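PDB 6PZ2: dihydropteroate synthase from Clostridioides difficile, which catalyses the condensation of 6-hydroxymethyl-7,8-dihydropterin diphosphate with p-aminobenzoate to form 7,8-dihydropteroate and diphosphate in bacterial folate synthesis. Local coordinates for the pteroic acid site and the interface of chains A and B. Sequence-based numbering; all coordinates share one arbitrary frame. Chains: chain A/B, Dihydropteroate synthase.

Contact 1: the pteroic acid site. Residues chain A 59-61, 93, 112, 114, 135, 137, 177, 181-182, 207, 209, 213-214, 247. With PT1 (pteroic acid), chain C.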
# COMPACT_ATOMS: atom_id res chain seq x y z
N THR A 59 -4.15 -24.74 5.81
CA THR A 59 -2.99 -24.97 4.91
C THR A 59 -1.79 -24.08 5.29
O THR A 59 -0.77 -24.08 4.63
CB THR A 59 -3.41 -24.73 3.46
OG1 THR A 59 -3.63 -23.33 3.33
CG2 THR A 59 -4.70 -25.44 3.08
N ARG A 60 -1.92 -23.33 6.37
CA ARG A 60 -0.82 -22.65 7.00
C ARG A 60 0.25 -23.67 7.42
O ARG A 60 -0.08 -24.71 7.96
CB ARG A 60 -1.38 -21.90 8.21
CG ARG A 60 -0.45 -20.85 8.77
CD ARG A 60 -1.11 -20.24 9.98
NE ARG A 60 -2.30 -19.44 9.72
CZ ARG A 60 -3.02 -18.93 10.71
NH1 ARG A 60 -2.76 -19.26 11.96
NH2 ARG A 60 -3.98 -18.06 10.47
N PRO A 61 1.53 -23.39 7.18
CA PRO A 61 2.61 -24.38 7.35
C PRO A 61 2.69 -25.09 8.72
O PRO A 61 2.52 -24.47 9.76
CB PRO A 61 3.89 -23.57 7.13
CG PRO A 61 3.47 -22.46 6.19
CD PRO A 61 2.04 -22.14 6.59
N ASP A 93 -12.42 -23.51 1.05
CA ASP A 93 -11.00 -23.68 0.96
C ASP A 93 -10.74 -25.16 1.23
O ASP A 93 -10.55 -25.53 2.37
CB ASP A 93 -10.28 -22.80 1.99
CG ASP A 93 -8.76 -22.78 1.89
OD1 ASP A 93 -8.12 -23.83 1.57
OD2 ASP A 93 -8.21 -21.70 2.16
N ASN A 112 -11.89 -23.15 -3.61
CA ASN A 112 -10.58 -22.64 -3.52
C ASN A 112 -9.62 -23.80 -3.27
O ASN A 112 -9.40 -24.18 -2.12
CB ASN A 112 -10.52 -21.60 -2.40
CG ASN A 112 -9.14 -20.99 -2.23
OD1 ASN A 112 -8.38 -21.02 -3.19
ND2 ASN A 112 -8.83 -20.47 -1.04
N VAL A 114 -6.01 -25.25 -2.97
CA VAL A 114 -4.60 -24.88 -2.79
C VAL A 114 -3.66 -25.94 -3.37
O VAL A 114 -2.45 -25.80 -3.18
CB VAL A 114 -4.22 -24.62 -1.32
CG1 VAL A 114 -5.04 -23.48 -0.72
CG2 VAL A 114 -4.32 -25.88 -0.47
N CYS A 135 -10.77 -21.54 -7.89
CA CYS A 135 -9.49 -20.95 -7.83
C CYS A 135 -8.45 -22.07 -7.88
O CYS A 135 -8.34 -22.87 -6.97
CB CYS A 135 -9.31 -20.11 -6.57
SG CYS A 135 -7.66 -19.36 -6.43
N MET A 137 -4.72 -22.75 -7.56
CA MET A 137 -3.58 -22.17 -6.97
C MET A 137 -2.34 -23.03 -7.26
O MET A 137 -2.43 -24.24 -7.19
CB MET A 137 -3.75 -22.05 -5.45
CG MET A 137 -2.72 -21.15 -4.81
SD MET A 137 -2.62 -21.25 -3.02
CE MET A 137 -1.49 -22.64 -2.85
N ASP A 177 -4.06 -18.31 -9.09
CA ASP A 177 -3.41 -17.76 -7.95
C ASP A 177 -2.01 -18.36 -7.88
O ASP A 177 -1.87 -19.57 -7.94
CB ASP A 177 -4.20 -18.10 -6.68
CG ASP A 177 -3.58 -17.64 -5.37
OD1 ASP A 177 -2.36 -17.39 -5.35
OD2 ASP A 177 -4.33 -17.56 -4.37
N GLY A 181 3.97 -18.33 -0.69
CA GLY A 181 4.16 -19.06 0.53
C GLY A 181 4.09 -20.57 0.35
O GLY A 181 4.29 -21.30 1.33
N PHE A 182 3.84 -21.05 -0.86
CA PHE A 182 3.66 -22.48 -1.08
C PHE A 182 4.71 -22.97 -2.08
O PHE A 182 4.73 -22.53 -3.24
CB PHE A 182 2.29 -22.78 -1.68
CG PHE A 182 1.09 -22.54 -0.80
CD1 PHE A 182 0.41 -21.33 -0.85
CD2 PHE A 182 0.57 -23.55 -0.00
CE1 PHE A 182 -0.73 -21.12 -0.09
CE2 PHE A 182 -0.56 -23.34 0.77
CZ PHE A 182 -1.23 -22.13 0.71
N LEU A 207 -6.09 -14.18 -8.27
CA LEU A 207 -6.31 -14.05 -6.87
C LEU A 207 -4.96 -14.12 -6.16
O LEU A 207 -4.11 -14.96 -6.51
CB LEU A 207 -7.25 -15.15 -6.38
CG LEU A 207 -7.72 -15.06 -4.93
CD1 LEU A 207 -9.08 -15.73 -4.77
CD2 LEU A 207 -6.73 -15.71 -3.99
N GLY A 209 -2.93 -14.10 -2.28
CA GLY A 209 -2.97 -14.13 -0.84
C GLY A 209 -1.59 -14.05 -0.21
O GLY A 209 -0.75 -14.92 -0.46
N LYS A 213 1.69 -13.53 6.00
CA LYS A 213 2.58 -14.65 5.74
C LYS A 213 4.02 -14.30 6.12
O LYS A 213 4.38 -13.15 6.32
CB LYS A 213 2.48 -15.06 4.27
CG LYS A 213 1.12 -15.65 3.92
CD LYS A 213 1.06 -16.35 2.60
CE LYS A 213 -0.37 -16.71 2.27
NZ LYS A 213 -0.46 -17.33 0.93
N SER A 214 4.82 -15.35 6.21
CA SER A 214 6.20 -15.27 6.65
C SER A 214 7.05 -14.50 5.64
O SER A 214 8.09 -13.98 5.98
CB SER A 214 6.77 -16.66 6.84
OG SER A 214 6.94 -17.25 5.56
N ARG A 247 -7.12 -12.15 -0.95
CA ARG A 247 -7.60 -12.94 0.17
C ARG A 247 -6.90 -12.40 1.42
O ARG A 247 -5.70 -12.61 1.54
CB ARG A 247 -7.23 -14.42 -0.05
CG ARG A 247 -7.64 -15.39 1.05
CD ARG A 247 -7.25 -16.84 0.76
NE ARG A 247 -7.54 -17.80 1.81
CZ ARG A 247 -6.83 -17.98 2.92
NH1 ARG A 247 -5.71 -17.31 3.13
NH2 ARG A 247 -7.28 -18.82 3.84
C2 PT1 C . -3.55 -18.33 -0.81
C3 PT1 C . -3.86 -19.06 0.40
C5 PT1 C . -5.11 -19.83 0.35
N6 PT1 C . -3.10 -19.06 1.53
C7 PT1 C . -5.48 -19.14 -1.87
N9 PT1 C . -5.82 -19.84 -0.78
C10 PT1 C . -3.48 -19.79 2.60
N11 PT1 C . -6.25 -19.15 -2.97
C12 PT1 C . -4.65 -20.56 2.54
C21 PT1 C . 3.63 -18.56 5.52
O22 PT1 C . 4.64 -18.64 4.81
O1 PT1 C . -2.45 -17.58 -0.91
N4 PT1 C . -4.34 -18.41 -1.90
N8 PT1 C . -5.46 -20.53 1.45
C13 PT1 C . -2.61 -19.81 3.83
N14 PT1 C . -1.31 -20.35 3.46
C15 PT1 C . -0.15 -19.94 4.02
C16 PT1 C . -0.11 -19.18 5.20
C17 PT1 C . 1.04 -20.23 3.36
C18 PT1 C . 1.12 -18.77 5.70
C19 PT1 C . 2.27 -19.81 3.85
C20 PT1 C . 2.31 -19.07 5.02
O23 PT1 C . 3.70 -17.99 6.61
O HOH W 1 -1.09 -16.39 -3.14
O HOH W 2 5.95 -20.56 3.55
O HOH W 3 5.40 -16.76 2.89

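Contact 2: the interface of chains A and B. Residues chain A 237, 240-241, 265; chain B 237, 240-241, 265.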
# COMPACT_ATOMS: atom_id res chain seq x y z
N LEU A 237 0.30 -3.36 -4.86
CA LEU A 237 1.15 -3.75 -5.96
C LEU A 237 0.47 -4.83 -6.80
O LEU A 237 0.58 -4.83 -8.04
CB LEU A 237 2.49 -4.27 -5.38
CG LEU A 237 3.30 -3.21 -4.64
CD1 LEU A 237 4.47 -3.82 -3.88
CD2 LEU A 237 3.80 -2.14 -5.59
N ARG A 240 -2.06 -3.36 -9.09
CA ARG A 240 -1.43 -2.68 -10.21
C ARG A 240 -0.98 -3.73 -11.23
O ARG A 240 -1.07 -3.48 -12.43
CB ARG A 240 -0.29 -1.78 -9.73
CG ARG A 240 0.84 -1.62 -10.73
CD ARG A 240 1.18 -0.22 -11.16
NE ARG A 240 2.30 0.24 -10.38
CZ ARG A 240 3.12 1.23 -10.71
NH1 ARG A 240 3.37 2.16 -9.81
NH2 ARG A 240 3.76 1.24 -11.86
N ASP A 241 -0.53 -4.90 -10.75
CA ASP A 241 -0.07 -5.98 -11.60
C ASP A 241 -1.21 -6.84 -12.20
O ASP A 241 -0.95 -7.79 -12.91
CB ASP A 241 0.89 -6.85 -10.77
CG ASP A 241 2.24 -6.18 -10.61
OD1 ASP A 241 2.69 -5.60 -11.62
OD2 ASP A 241 2.84 -6.27 -9.50
N TYR A 265 -5.58 3.19 -11.26
CA TYR A 265 -5.26 2.36 -12.44
C TYR A 265 -6.48 1.83 -13.19
O TYR A 265 -6.32 1.32 -14.28
CB TYR A 265 -4.45 1.14 -12.04
CG TYR A 265 -3.11 1.57 -11.52
CD1 TYR A 265 -2.13 2.01 -12.40
CD2 TYR A 265 -2.89 1.71 -10.17
CE1 TYR A 265 -0.91 2.50 -11.93
CE2 TYR A 265 -1.69 2.21 -9.69
CZ TYR A 265 -0.70 2.60 -10.57
OH TYR A 265 0.49 3.04 -10.10
N LEU B 237 2.90 2.75 -4.36
CA LEU B 237 2.92 2.98 -5.79
C LEU B 237 4.02 3.98 -6.15
O LEU B 237 4.69 3.83 -7.19
CB LEU B 237 1.54 3.51 -6.22
CG LEU B 237 0.40 2.51 -6.02
CD1 LEU B 237 -0.97 3.16 -6.23
CD2 LEU B 237 0.54 1.32 -6.95
N ARG B 240 7.36 2.36 -6.20
CA ARG B 240 7.53 1.53 -7.38
C ARG B 240 7.84 2.44 -8.58
O ARG B 240 8.64 2.05 -9.42
CB ARG B 240 6.30 0.65 -7.60
CG ARG B 240 6.02 0.33 -9.06
CD ARG B 240 5.96 -1.13 -9.44
NE ARG B 240 4.58 -1.54 -9.47
CZ ARG B 240 4.10 -2.59 -10.12
NH1 ARG B 240 3.30 -3.42 -9.46
NH2 ARG B 240 4.30 -2.76 -11.41
N ASP B 241 7.24 3.63 -8.62
CA ASP B 241 7.45 4.59 -9.69
C ASP B 241 8.75 5.41 -9.55
O ASP B 241 9.02 6.27 -10.37
CB ASP B 241 6.22 5.50 -9.73
CG ASP B 241 5.03 4.81 -10.36
OD1 ASP B 241 5.27 4.10 -11.36
OD2 ASP B 241 3.87 5.00 -9.88
N TYR B 265 11.20 -4.25 -4.96
CA TYR B 265 11.71 -3.58 -6.17
C TYR B 265 13.16 -3.09 -6.07
O TYR B 265 13.72 -2.72 -7.07
CB TYR B 265 10.87 -2.35 -6.50
CG TYR B 265 9.48 -2.78 -6.88
CD1 TYR B 265 9.23 -3.35 -8.11
CD2 TYR B 265 8.47 -2.76 -5.94
CE1 TYR B 265 7.97 -3.83 -8.44
CE2 TYR B 265 7.22 -3.25 -6.25
CZ TYR B 265 6.96 -3.78 -7.50
OH TYR B 265 5.71 -4.21 -7.81

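Contact 1: the pteroic acid site
The active site of this pterin-binding TIM barrel lies at the C-terminal ends of its strands and holds pteroic acid (PT1), the oxidised analogue of the product, with the pterin deepest. The A:Asn112 amide lies nearly in plane with its partners: a lone pair of OD1 accepts from the pterin amino PT1 N11 at 2.8 Å (165° at the hydrogen), while ND2 donates to ring nitrogen PT1 N9 at 3.1 Å. A:Asp177, CG anti to its backbone N, brings OD2 to 2.6 Å from PT1 N4, a hydrogen bond if the pterin is in its lactam form; PT1 N11 meets the same oxygen from above the carboxylate plane. A:Lys213 runs extended beyond CG, so that NZ donates to the pterin oxygen PT1 O1 at 2.7 Å, to PT1 N6, and to A:Gly209 O at 2.8 Å, which fixes the amine.

A:Arg247 is extended as far as NE, then turns at chi4 (-78°) to lay its guanidinium on the pterin, NH1 standing 3.3 Å from the centroid of the PT1 pyrazine ring. A:Asp93, in a long salt bridge to A:Arg247 NH2, probably helps to steady it. A:Asp93 OD2 faces PT1 N8, an acceptor in pteroic acid, so the pair needs a proton on one side; in the dihydro product N8 could donate. Across the pterin, A:Phe182 presents its CZ/CE1 edge to the PT1 pyrazine face, ring planes 76° apart. A:Met137 SD and A:Val114 CG1 pack alongside.

The aminobenzoate ring is held between A:Pro61 CD and A:Lys213 CD on opposite faces. Its carboxylate meets the start of helix 214-217, which may help to stabilise its charge: A:Ser214 N donates to PT1 O23 at 2.9 Å and OG to PT1 O22 at 2.8 Å.

Contact 2: the interface of chains A and B
Two arginines, A:Arg240 and B:Arg240, meet tip to tip at the two-fold axis with guanidinium planes 10° from parallel. The overlap is offset: each NE lies over the rim of the other guanidinium, A:Arg240 NE and B:Arg240 NE being 3.0 Å apart. Their N-H groups point elsewhere, so the guanidiniums lie nearly parallel and offset, with no bond between the nitrogens. Each side chain gets there by bending at chi2 and chi3 after an unusual first torsion (chi1 149°), and A:Arg240 CZ packs 3.5 Å from B:Arg240 CG.

The repulsion expected between the arginines is probably offset by the aspartates. A:Arg240 reaches across to B:Asp241 end-on, its NH1 and NH2 both donating to OD1, at 3.1 Å and 3.3 Å respectively. That oxygen lies in the guanidinium plane but is approached from above the carboxylate plane; the side chains cross obliquely, with their planes 41° apart. A:Arg240 NH1 also forms a salt bridge with B:Asp241 OD2 at 2.9 Å, although as a hydrogen bond this contact is weak. Within the same chain, A:Tyr265 CE1 sits loosely over the rim of the opposite face of the A:Arg240 guanidinium.

Further along the axis, A:Leu237 and B:Tyr265 reach toward each other tip to tip. The leucine methyls touch the edge of the phenol ring, with A:Leu237 CD2 3.6 Å from B:Tyr265 CE2. Each contact recurs with the chains exchanged.

The patch joins the C-terminal end of helix 228-240, the loop residue A:Asp241 that follows it, with its twin in chain B, and the last residue of helix 251-265, on the outside of each barrel; dimers are typical of this family.

The centres of the C-alpha atoms of contact 1 and contact 2 are about 22 Å apart, and the two share no residue. They are tied through the C-terminal part of the chain: strand 245-248, which supplies A:Arg247 to contact 1, lies in sequence between helices 228-240 and 251-265, whose ends build contact 2. Contact 1 is made by chain A residues alone among those given, whereas contact 2 needs both chains. The dimer contact might steady the outer helices that pack around the barrel behind the site, but the structure alone does not show any communication between the active sites.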